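Local coordinates for protein ABC transporter (Caldanaerobius, PDB 4G68) that probably binds xylose-based oligosaccharides outside the cell for ABC-transporter uptake during xylan use, and holds a short xylose oligomer in its pocket here, at residues A[226-231]-A[426-431]; A[247-252]-A[417-422]; A[123-126]-A[130-133]. All blocks are in the same frame, centred on the assembly; numbering follows the deposited sequence.

Contact 1 of 3, residues A[226-231]-A[426-431]; sequences PGMWYY and QTHKDL. With XYP (beta-D-xylopyranose), chain D.
His428 NE2 is hydrogen-bonded to Asp232 OD1, just beyond the first segment, and CG of Met228 packs 3.3 Å from the same atom. Met228 is a selenomethionine here, and the middle of its chain crosses the imidazole at about a right angle, with SE 4.6 Å from the ring centroid and well off the normal, an oblique approach. With CG anti to the backbone N (chi1 178°), the His428 ring is thrown toward helix 225-239, where the carboxylate of Asp232 helps to fix its rotation and would tend to favour a positive charge. On the CE1 side, Tyr231 brings CD2 to 3.5 Å from His428 CE1, in the imidazole plane, while the two rings cross obliquely at 72°. Tyr231 OH is tied further out to the carbonyl of Phe259, and Trp416 stacks on His428.

The example illustrates how, in a solute-binding protein of the PBP clan, a helix remote in sequence backs a sugar-binding one: helix 422-436 packs behind helix 225-239, whose Trp229 reaches the ligand. The two cross nearly perpendicularly, their short axes 9.4 Å apart at closest approach, so a few residues carry the whole interface. The extended chi1 and chi2 of Met228 carry SE to 3.9 Å from CG of Lys429, and the bend at chi3 turns only the terminal CE, which lies near O4 of the chain D xylose; the Lys429 ammonium leads away.

Trp229 turns away from helix 422-436 and presents the NE1 edge of its indole to the ligand. NE1 donates an almost straight bond (167°) to O4 of the chain D xylose at 2.9 Å. Within helix 422-436, one turn apart, Gln426 NE2 bonds to Asp430 OD1 at 2.8 Å, reaching it from above the carboxylate plane.

Contact 2 of 3, residues A[247-252]-A[417-422]; sequences ALNGKA and DIYLSG. With XYP (beta-D-xylopyranose), chain D.
Tyr419 sets CG anti to its own backbone N (chi1 -170°), and Leu248 sets CG anti to its carbonyl carbon (chi1 -64°); the two choices lay a leucine branch over a phenol face. CD1 of Leu248 stands 4.0 Å from the ring centroid of Tyr419, close enough to the ring normal to be a CH-pi contact, and Leu248 CB lies obliquely above the CD2-CE2 rim, on the same face as CD1. The segment 247-252 closes helix 241-248 with a Schellman motif: Gly250 adopts positive phi, and its N bonds back to Ala247 O. In this PBP-type solute-binding fold the C-terminal ends of helix 241-248 and the short helix 416-419 thereby meet in a partly buried contact.

The other Leu248 branch serves a second partner. CD2 meets CD2 of Leu420 at 3.7 Å, the two leucine side chains crossing at about a right angle, so the two branches of Leu248 divide between the phenol face and Leu420. Ala425 of the following helix packs against Leu420 as well.

At the other end of segment 417-422 lies the sugar site. Asp417 grips the chain D xylose with both carboxylate oxygens, OD2 receiving O3 at 2.6 Å and OD1 receiving O4 at 2.6 Å, and Ile418 CD1 adds apolar contact 3.9 Å from C4 of the same sugar. Residues of one short turn therefore divide between ligand and helix end. Across the contact, Tyr419 OH donates to Asn249 OD1 at 2.7 Å, the donor tilted 18° from the amide carbonyl plane, while OD1 lies in the plane of the phenol ring.

Contact 3 of 3, residues A[123-126]-A[130-133]; sequences FQTW and FSQP. With XYP (beta-D-xylopyranose), chain B; XYP (beta-D-xylopyranose), chain D.
Trp126 points the edge of its six-membered ring at the face of Phe130, a T-shaped pair with planes at 81° and CE3 of Trp126 3.6 Å from CZ of Phe130. The indole works at several surfaces: C2 of the chain D xylose rests 3.3 Å above one face, toward the rim, and NE1 donates to O3 of the chain B xylose at 3.2 Å, with a weak second bond to O4 of that sugar.

Behind this first shell, a chain of two hydroxyl hydrogen bonds ties the end of strand 122-126 to the turn entering helix 132-136. Thr125 OG1 donates to Ser131 OG at 2.7 Å, and Ser131 OG donates in turn to Trp126 O at 2.6 Å from above the carbonyl plane. Thr125 OG1 also borders the edge of the Phe130 ring. Further out, the backbone of Thr125 pairs with Ala346 of strand 341-349, setting these bonds beside the central sheet of this PBP-type fold, and Met348 packs on Ser131. Because the buried Ser131 hydroxyl both accepts and donates, it is satisfied while holding the backbone that carries the sugar-binding tryptophan.

Overall arrangement
All three contacts reach the chain D xylose, one sugar of a short bound oligomer, from different parts of the fold. Contact 2 lies in the middle: its centre is about 13 Å from that of contact 1 and about 15 Å from that of contact 3, whereas the centres of contacts 1 and 3 stand about 19 Å apart and their nearest atoms about 8 Å. Met228 CE packs 3.5 Å from Asp417 OD1, joining contact 1 to contact 2, and a probable hydrogen bond of 3.1 Å between Phe130 N and Ile418 O joins contact 3 to it. Along the chain contact 2 is nested within contact 1, while contact 3 closes before both.

Contact 1 of 3, residues A[226-231]-A[426-431]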
loop_
_atom_site.group_PDB
_atom_site.type_symbol
_atom_site.label_atom_id
_atom_site.label_comp_id
_atom_site.label_asym_id
_atom_site.label_seq_id
_atom_site.Cartn_x
_atom_site.Cartn_y
_atom_site.Cartn_z
ATOM N N PRO A 226 -0.657 2.090 8.875
ATOM C CA PRO A 226 0.810 1.904 8.660
ATOM C C PRO A 226 1.458 0.919 9.604
ATOM O O PRO A 226 2.292 0.102 9.179
ATOM C CB PRO A 226 1.374 3.295 8.912
ATOM C CG PRO A 226 0.213 4.247 8.531
ATOM C CD PRO A 226 -0.981 3.517 9.097
ATOM N N GLY A 227 1.044 0.935 10.856
ATOM C CA GLY A 227 1.522 -0.061 11.844
ATOM C C GLY A 227 0.987 -1.457 11.535
ATOM O O GLY A 227 1.653 -2.455 11.752
HETATM N N MSE A 228 -0.230 -1.559 11.086
HETATM C CA MSE A 228 -0.796 -2.817 10.660
HETATM C C MSE A 228 0.041 -3.499 9.614
HETATM O O MSE A 228 0.075 -4.714 9.655
HETATM C CB MSE A 228 -2.205 -2.566 10.124
HETATM C CG MSE A 228 -3.013 -3.803 9.871
HETATM SE SE MSE A 228 -4.319 -3.311 8.406
HETATM C CE MSE A 228 -2.859 -2.976 7.066
ATOM N N TRP A 229 0.638 -2.802 8.671
ATOM C CA TRP A 229 1.582 -3.444 7.759
ATOM C C TRP A 229 2.638 -4.244 8.424
ATOM O O TRP A 229 3.008 -5.353 7.927
ATOM C CB TRP A 229 2.232 -2.445 6.811
ATOM C CG TRP A 229 1.348 -2.105 5.642
ATOM C CD1 TRP A 229 0.031 -1.574 5.641
ATOM C CD2 TRP A 229 1.686 -2.279 4.235
ATOM N NE1 TRP A 229 -0.400 -1.442 4.348
ATOM C CE2 TRP A 229 0.535 -1.869 3.469
ATOM C CE3 TRP A 229 2.816 -2.775 3.553
ATOM C CZ2 TRP A 229 0.527 -1.884 2.041
ATOM C CZ3 TRP A 229 2.787 -2.812 2.138
ATOM C CH2 TRP A 229 1.661 -2.384 1.406
ATOM N N TYR A 230 3.100 -3.716 9.573
ATOM C CA TYR A 230 4.121 -4.460 10.317
ATOM C C TYR A 230 3.541 -5.818 10.809
ATOM O O TYR A 230 4.174 -6.902 10.632
ATOM C CB TYR A 230 4.596 -3.672 11.534
ATOM C CG TYR A 230 5.499 -2.513 11.301
ATOM C CD1 TYR A 230 6.776 -2.492 11.892
ATOM C CD2 TYR A 230 5.031 -1.390 10.617
ATOM C CE1 TYR A 230 7.645 -1.377 11.703
ATOM C CE2 TYR A 230 5.846 -0.229 10.430
ATOM C CZ TYR A 230 7.139 -0.260 10.975
ATOM O OH TYR A 230 7.959 0.830 10.816
ATOM N N TYR A 231 2.362 -5.753 11.433
ATOM C CA TYR A 231 1.757 -7.011 11.944
ATOM C C TYR A 231 1.564 -7.971 10.732
ATOM O O TYR A 231 1.957 -9.157 10.759
ATOM C CB TYR A 231 0.398 -6.759 12.641
ATOM C CG TYR A 231 -0.171 -8.088 13.010
ATOM C CD1 TYR A 231 0.139 -8.647 14.246
ATOM C CD2 TYR A 231 -0.967 -8.810 12.134
ATOM C CE1 TYR A 231 -0.294 -9.918 14.593
ATOM C CE2 TYR A 231 -1.453 -10.094 12.461
ATOM C CZ TYR A 231 -1.093 -10.610 13.691
ATOM O OH TYR A 231 -1.496 -11.869 14.006
ATOM N N GLN A 426 -11.621 -2.685 10.070
ATOM C CA GLN A 426 -11.490 -1.729 11.117
ATOM C C GLN A 426 -11.107 -2.420 12.433
ATOM O O GLN A 426 -10.299 -1.879 13.222
ATOM C CB GLN A 426 -12.709 -0.814 11.302
ATOM C CG GLN A 426 -12.440 0.277 12.353
ATOM C CD GLN A 426 -11.497 1.323 11.799
ATOM O OE1 GLN A 426 -11.766 1.868 10.741
ATOM N NE2 GLN A 426 -10.377 1.554 12.444
ATOM N N THR A 427 -11.720 -3.605 12.666
ATOM C CA THR A 427 -11.424 -4.391 13.873
ATOM C C THR A 427 -9.917 -4.694 13.929
ATOM O O THR A 427 -9.283 -4.528 14.962
ATOM C CB THR A 427 -12.259 -5.696 13.855
ATOM O OG1 THR A 427 -13.598 -5.366 14.194
ATOM C CG2 THR A 427 -11.730 -6.715 14.900
ATOM N N HIS A 428 -9.364 -5.208 12.813
ATOM C CA HIS A 428 -7.919 -5.543 12.757
ATOM C C HIS A 428 -7.061 -4.336 12.963
ATOM O O HIS A 428 -6.130 -4.382 13.768
ATOM C CB HIS A 428 -7.623 -6.252 11.399
ATOM C CG HIS A 428 -6.187 -6.613 11.196
ATOM N ND1 HIS A 428 -5.501 -7.373 12.091
ATOM C CD2 HIS A 428 -5.311 -6.280 10.194
ATOM C CE1 HIS A 428 -4.251 -7.551 11.654
ATOM N NE2 HIS A 428 -4.126 -6.876 10.466
ATOM N N LYS A 429 -7.371 -3.196 12.300
ATOM C CA LYS A 429 -6.581 -1.951 12.493
ATOM C C LYS A 429 -6.621 -1.525 13.990
ATOM O O LYS A 429 -5.593 -1.180 14.535
ATOM C CB LYS A 429 -7.193 -0.819 11.662
ATOM C CG LYS A 429 -6.844 -0.958 10.205
ATOM C CD LYS A 429 -7.653 0.006 9.321
ATOM C CE LYS A 429 -7.440 1.474 9.632
ATOM N NZ LYS A 429 -8.462 2.231 8.831
ATOM N N ASP A 430 -7.807 -1.568 14.621
ATOM C CA ASP A 430 -7.885 -1.093 16.006
ATOM C C ASP A 430 -7.189 -2.089 17.006
ATOM O O ASP A 430 -6.502 -1.690 17.928
ATOM C CB ASP A 430 -9.373 -1.042 16.403
ATOM C CG ASP A 430 -10.155 0.099 15.755
ATOM O OD1 ASP A 430 -9.620 0.983 15.062
ATOM O OD2 ASP A 430 -11.402 -0.005 15.855
ATOM N N LEU A 431 -7.293 -3.371 16.753
ATOM C CA LEU A 431 -6.689 -4.405 17.644
ATOM C C LEU A 431 -5.163 -4.388 17.502
ATOM O O LEU A 431 -4.467 -4.524 18.510
ATOM C CB LEU A 431 -7.233 -5.788 17.373
ATOM C CG LEU A 431 -8.658 -5.974 17.931
ATOM C CD1 LEU A 431 -9.166 -7.393 17.601
ATOM C CD2 LEU A 431 -8.711 -5.735 19.432
HETATM C C1 XYP D . -2.868 2.586 1.303
HETATM C C2 XYP D . -4.170 2.561 2.097
HETATM C C3 XYP D . -4.034 1.492 3.188
HETATM C C4 XYP D . -3.535 0.138 2.622
HETATM C C5 XYP D . -2.324 0.301 1.659
HETATM O O2 XYP D . -4.430 3.854 2.604
HETATM O O3 XYP D . -5.335 1.369 3.804
HETATM O O4 XYP D . -3.184 -0.789 3.654
HETATM O O5 XYP D . -2.583 1.336 0.717
#

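Contact 2 of 3, residues A[247-252]-A[417-422]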
loop_
_atom_site.group_PDB
_atom_site.type_symbol
_atom_site.label_atom_id
_atom_site.label_comp_id
_atom_site.label_asym_id
_atom_site.label_seq_id
_atom_site.Cartn_x
_atom_site.Cartn_y
_atom_site.Cartn_z
ATOM N N ALA A 247 -7.331 -17.639 6.793
ATOM C CA ALA A 247 -7.930 -16.898 7.851
ATOM C C ALA A 247 -8.768 -15.771 7.261
ATOM O O ALA A 247 -9.939 -15.566 7.699
ATOM C CB ALA A 247 -6.891 -16.355 8.864
ATOM N N LEU A 248 -8.217 -15.056 6.271
ATOM C CA LEU A 248 -8.955 -13.912 5.771
ATOM C C LEU A 248 -10.233 -14.337 5.017
ATOM O O LEU A 248 -11.188 -13.563 4.887
ATOM C CB LEU A 248 -8.053 -13.054 4.888
ATOM C CG LEU A 248 -6.814 -12.359 5.528
ATOM C CD1 LEU A 248 -6.028 -11.712 4.351
ATOM C CD2 LEU A 248 -7.290 -11.381 6.593
ATOM N N ASN A 249 -10.202 -15.537 4.465
ATOM C CA ASN A 249 -11.317 -16.149 3.740
ATOM C C ASN A 249 -12.283 -16.977 4.582
ATOM O O ASN A 249 -13.244 -17.574 4.007
ATOM C CB ASN A 249 -10.770 -17.074 2.635
ATOM C CG ASN A 249 -10.100 -16.310 1.499
ATOM O OD1 ASN A 249 -10.481 -15.189 1.168
ATOM N ND2 ASN A 249 -9.115 -16.923 0.901
ATOM N N GLY A 250 -12.063 -16.997 5.895
ATOM C CA GLY A 250 -12.858 -17.706 6.826
ATOM C C GLY A 250 -12.683 -19.202 6.856
ATOM O O GLY A 250 -13.571 -19.896 7.357
ATOM N N LYS A 251 -11.572 -19.707 6.324
ATOM C CA LYS A 251 -11.256 -21.155 6.341
ATOM C C LYS A 251 -10.359 -21.543 7.494
ATOM O O LYS A 251 -9.957 -22.701 7.612
ATOM C CB LYS A 251 -10.613 -21.635 5.048
ATOM C CG LYS A 251 -11.290 -21.189 3.779
ATOM C CD LYS A 251 -12.626 -21.816 3.669
ATOM C CE LYS A 251 -13.169 -21.577 2.244
ATOM N NZ LYS A 251 -12.438 -22.350 1.202
ATOM N N ALA A 252 -10.071 -20.588 8.378
ATOM C CA ALA A 252 -9.262 -20.870 9.558
ATOM C C ALA A 252 -9.631 -19.827 10.592
ATOM O O ALA A 252 -9.823 -18.638 10.264
ATOM C CB ALA A 252 -7.756 -20.705 9.222
ATOM N N ASP A 417 -6.317 -4.616 5.517
ATOM C CA ASP A 417 -7.441 -3.652 5.463
ATOM C C ASP A 417 -7.892 -3.303 4.026
ATOM O O ASP A 417 -8.872 -2.544 3.883
ATOM C CB ASP A 417 -7.099 -2.348 6.183
ATOM C CG ASP A 417 -5.957 -1.554 5.475
ATOM O OD1 ASP A 417 -5.194 -2.134 4.641
ATOM O OD2 ASP A 417 -5.859 -0.317 5.753
ATOM N N ILE A 418 -7.245 -3.897 3.015
ATOM C CA ILE A 418 -7.709 -3.858 1.642
ATOM C C ILE A 418 -8.322 -5.239 1.316
ATOM O O ILE A 418 -9.125 -5.374 0.426
ATOM C CB ILE A 418 -6.493 -3.708 0.642
ATOM C CG1 ILE A 418 -5.769 -2.451 0.834
ATOM C CG2 ILE A 418 -6.901 -3.892 -0.835
ATOM C CD1 ILE A 418 -4.622 -2.281 -0.183
ATOM N N TYR A 419 -7.879 -6.276 1.984
ATOM C CA TYR A 419 -8.367 -7.598 1.641
ATOM C C TYR A 419 -9.680 -7.808 2.372
ATOM O O TYR A 419 -10.676 -8.260 1.737
ATOM C CB TYR A 419 -7.341 -8.674 2.084
ATOM C CG TYR A 419 -7.722 -10.030 1.511
ATOM C CD1 TYR A 419 -7.132 -10.471 0.344
ATOM C CD2 TYR A 419 -8.662 -10.849 2.144
ATOM C CE1 TYR A 419 -7.486 -11.688 -0.226
ATOM C CE2 TYR A 419 -9.034 -12.083 1.597
ATOM C CZ TYR A 419 -8.403 -12.493 0.432
ATOM O OH TYR A 419 -8.750 -13.697 -0.181
ATOM N N LEU A 420 -9.720 -7.513 3.696
ATOM C CA LEU A 420 -10.993 -7.471 4.452
ATOM C C LEU A 420 -11.843 -6.242 4.020
ATOM O O LEU A 420 -11.331 -5.354 3.357
ATOM C CB LEU A 420 -10.774 -7.439 6.003
ATOM C CG LEU A 420 -9.885 -8.587 6.537
ATOM C CD1 LEU A 420 -9.358 -8.341 7.935
ATOM C CD2 LEU A 420 -10.655 -9.928 6.492
ATOM N N SER A 421 -13.107 -6.153 4.442
ATOM C CA SER A 421 -13.829 -4.893 4.164
ATOM C C SER A 421 -14.405 -4.405 5.418
ATOM O O SER A 421 -14.431 -5.133 6.372
ATOM C CB SER A 421 -14.962 -5.038 3.124
ATOM O OG SER A 421 -15.596 -6.284 3.235
ATOM N N GLY A 422 -14.822 -3.146 5.399
ATOM C CA GLY A 422 -15.658 -2.593 6.458
ATOM C C GLY A 422 -15.248 -2.887 7.893
ATOM O O GLY A 422 -14.117 -2.552 8.354
HETATM C C1 XYP D . -2.868 2.586 1.303
HETATM C C2 XYP D . -4.170 2.561 2.097
HETATM C C3 XYP D . -4.034 1.492 3.188
HETATM C C4 XYP D . -3.535 0.138 2.622
HETATM C C5 XYP D . -2.324 0.301 1.659
HETATM O O2 XYP D . -4.430 3.854 2.604
HETATM O O3 XYP D . -5.335 1.369 3.804
HETATM O O4 XYP D . -3.184 -0.789 3.654
HETATM O O5 XYP D . -2.583 1.336 0.717
#

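Contact 3 of 3, residues A[123-126]-A[130-133]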
loop_
_atom_site.group_PDB
_atom_site.type_symbol
_atom_site.label_atom_id
_atom_site.label_comp_id
_atom_site.label_asym_id
_atom_site.label_seq_id
_atom_site.Cartn_x
_atom_site.Cartn_y
_atom_site.Cartn_z
ATOM N N PHE A 123 -13.173 7.197 -10.105
ATOM C CA PHE A 123 -12.609 7.319 -8.781
ATOM C C PHE A 123 -11.483 6.310 -8.602
ATOM O O PHE A 123 -11.560 5.161 -9.107
ATOM C CB PHE A 123 -13.718 7.174 -7.646
ATOM C CG PHE A 123 -14.445 5.868 -7.646
ATOM C CD1 PHE A 123 -13.981 4.801 -6.824
ATOM C CD2 PHE A 123 -15.618 5.702 -8.357
ATOM C CE1 PHE A 123 -14.674 3.584 -6.787
ATOM C CE2 PHE A 123 -16.335 4.496 -8.319
ATOM C CZ PHE A 123 -15.894 3.444 -7.497
ATOM N N GLN A 124 -10.480 6.734 -7.848
ATOM C CA GLN A 124 -9.394 5.856 -7.460
ATOM C C GLN A 124 -9.880 4.947 -6.343
ATOM O O GLN A 124 -10.748 5.329 -5.577
ATOM C CB GLN A 124 -8.227 6.694 -6.987
ATOM C CG GLN A 124 -6.993 5.928 -6.558
ATOM C CD GLN A 124 -5.851 6.805 -6.053
ATOM O OE1 GLN A 124 -5.899 8.016 -6.186
ATOM N NE2 GLN A 124 -4.769 6.175 -5.568
ATOM N N THR A 125 -9.383 3.707 -6.290
ATOM C CA THR A 125 -9.861 2.809 -5.290
ATOM C C THR A 125 -8.749 1.795 -5.033
ATOM O O THR A 125 -7.703 1.815 -5.711
ATOM C CB THR A 125 -11.163 2.086 -5.724
ATOM O OG1 THR A 125 -11.688 1.394 -4.619
ATOM C CG2 THR A 125 -10.895 1.052 -6.842
ATOM N N TRP A 126 -9.016 0.957 -4.069
ATOM C CA TRP A 126 -8.203 -0.221 -3.791
ATOM C C TRP A 126 -8.990 -1.429 -4.173
ATOM O O TRP A 126 -10.108 -1.629 -3.708
ATOM C CB TRP A 126 -7.840 -0.312 -2.277
ATOM C CG TRP A 126 -6.890 0.840 -1.900
ATOM C CD1 TRP A 126 -5.520 0.931 -2.057
ATOM C CD2 TRP A 126 -7.292 2.102 -1.346
ATOM N NE1 TRP A 126 -5.050 2.149 -1.622
ATOM C CE2 TRP A 126 -6.070 2.877 -1.141
ATOM C CE3 TRP A 126 -8.525 2.638 -0.950
ATOM C CZ2 TRP A 126 -6.091 4.146 -0.660
ATOM C CZ3 TRP A 126 -8.542 3.925 -0.399
ATOM C CH2 TRP A 126 -7.330 4.641 -0.227
ATOM N N PHE A 130 -11.743 -3.934 -0.366
ATOM C CA PHE A 130 -12.177 -2.562 -0.269
ATOM C C PHE A 130 -13.332 -2.232 -1.207
ATOM O O PHE A 130 -14.302 -1.530 -0.818
ATOM C CB PHE A 130 -11.002 -1.609 -0.509
ATOM C CG PHE A 130 -11.340 -0.135 -0.276
ATOM C CD1 PHE A 130 -11.222 0.470 1.011
ATOM C CD2 PHE A 130 -11.784 0.652 -1.339
ATOM C CE1 PHE A 130 -11.573 1.771 1.200
ATOM C CE2 PHE A 130 -12.056 1.988 -1.144
ATOM C CZ PHE A 130 -11.936 2.562 0.131
ATOM N N SER A 131 -13.200 -2.630 -2.464
ATOM C CA SER A 131 -14.202 -2.263 -3.457
ATOM C C SER A 131 -15.360 -3.242 -3.537
ATOM O O SER A 131 -16.356 -2.962 -4.212
ATOM C CB SER A 131 -13.482 -2.195 -4.843
ATOM O OG SER A 131 -12.442 -1.151 -4.834
ATOM N N GLN A 132 -15.232 -4.408 -2.877
ATOM C CA GLN A 132 -16.216 -5.495 -3.111
ATOM C C GLN A 132 -17.653 -5.005 -2.787
ATOM O O GLN A 132 -18.603 -5.330 -3.548
ATOM C CB GLN A 132 -15.846 -6.755 -2.286
ATOM C CG GLN A 132 -16.693 -7.986 -2.646
ATOM C CD GLN A 132 -16.362 -9.147 -1.759
ATOM O OE1 GLN A 132 -15.337 -9.140 -1.078
ATOM N NE2 GLN A 132 -17.243 -10.156 -1.717
ATOM N N PRO A 133 -17.830 -4.218 -1.694
ATOM C CA PRO A 133 -19.183 -3.765 -1.398
ATOM C C PRO A 133 -19.751 -2.866 -2.491
ATOM O O PRO A 133 -20.935 -2.974 -2.774
ATOM C CB PRO A 133 -19.014 -2.937 -0.101
ATOM C CG PRO A 133 -17.750 -3.444 0.517
ATOM C CD PRO A 133 -16.873 -3.821 -0.637
HETATM C C1 XYP B . -0.789 6.410 -1.458
HETATM C C2 XYP B . -0.919 5.133 -2.294
HETATM C C3 XYP B . -2.153 4.387 -1.738
HETATM C C4 XYP B . -1.841 4.106 -0.285
HETATM C C5 XYP B . -1.570 5.422 0.468
HETATM O O2 XYP B . -1.203 5.540 -3.632
HETATM O O3 XYP B . -2.160 3.139 -2.464
HETATM O O4 XYP B . -3.017 3.492 0.253
HETATM O O5 XYP B . -0.448 6.060 -0.156
HETATM C C1 XYP D . -2.868 2.586 1.303
HETATM C C2 XYP D . -4.170 2.561 2.097
HETATM C C3 XYP D . -4.034 1.492 3.188
HETATM C C4 XYP D . -3.535 0.138 2.622
HETATM C C5 XYP D . -2.324 0.301 1.659
HETATM O O2 XYP D . -4.430 3.854 2.604
HETATM O O3 XYP D . -5.335 1.369 3.804
HETATM O O4 XYP D . -3.184 -0.789 3.654
HETATM O O5 XYP D . -2.583 1.336 0.717
#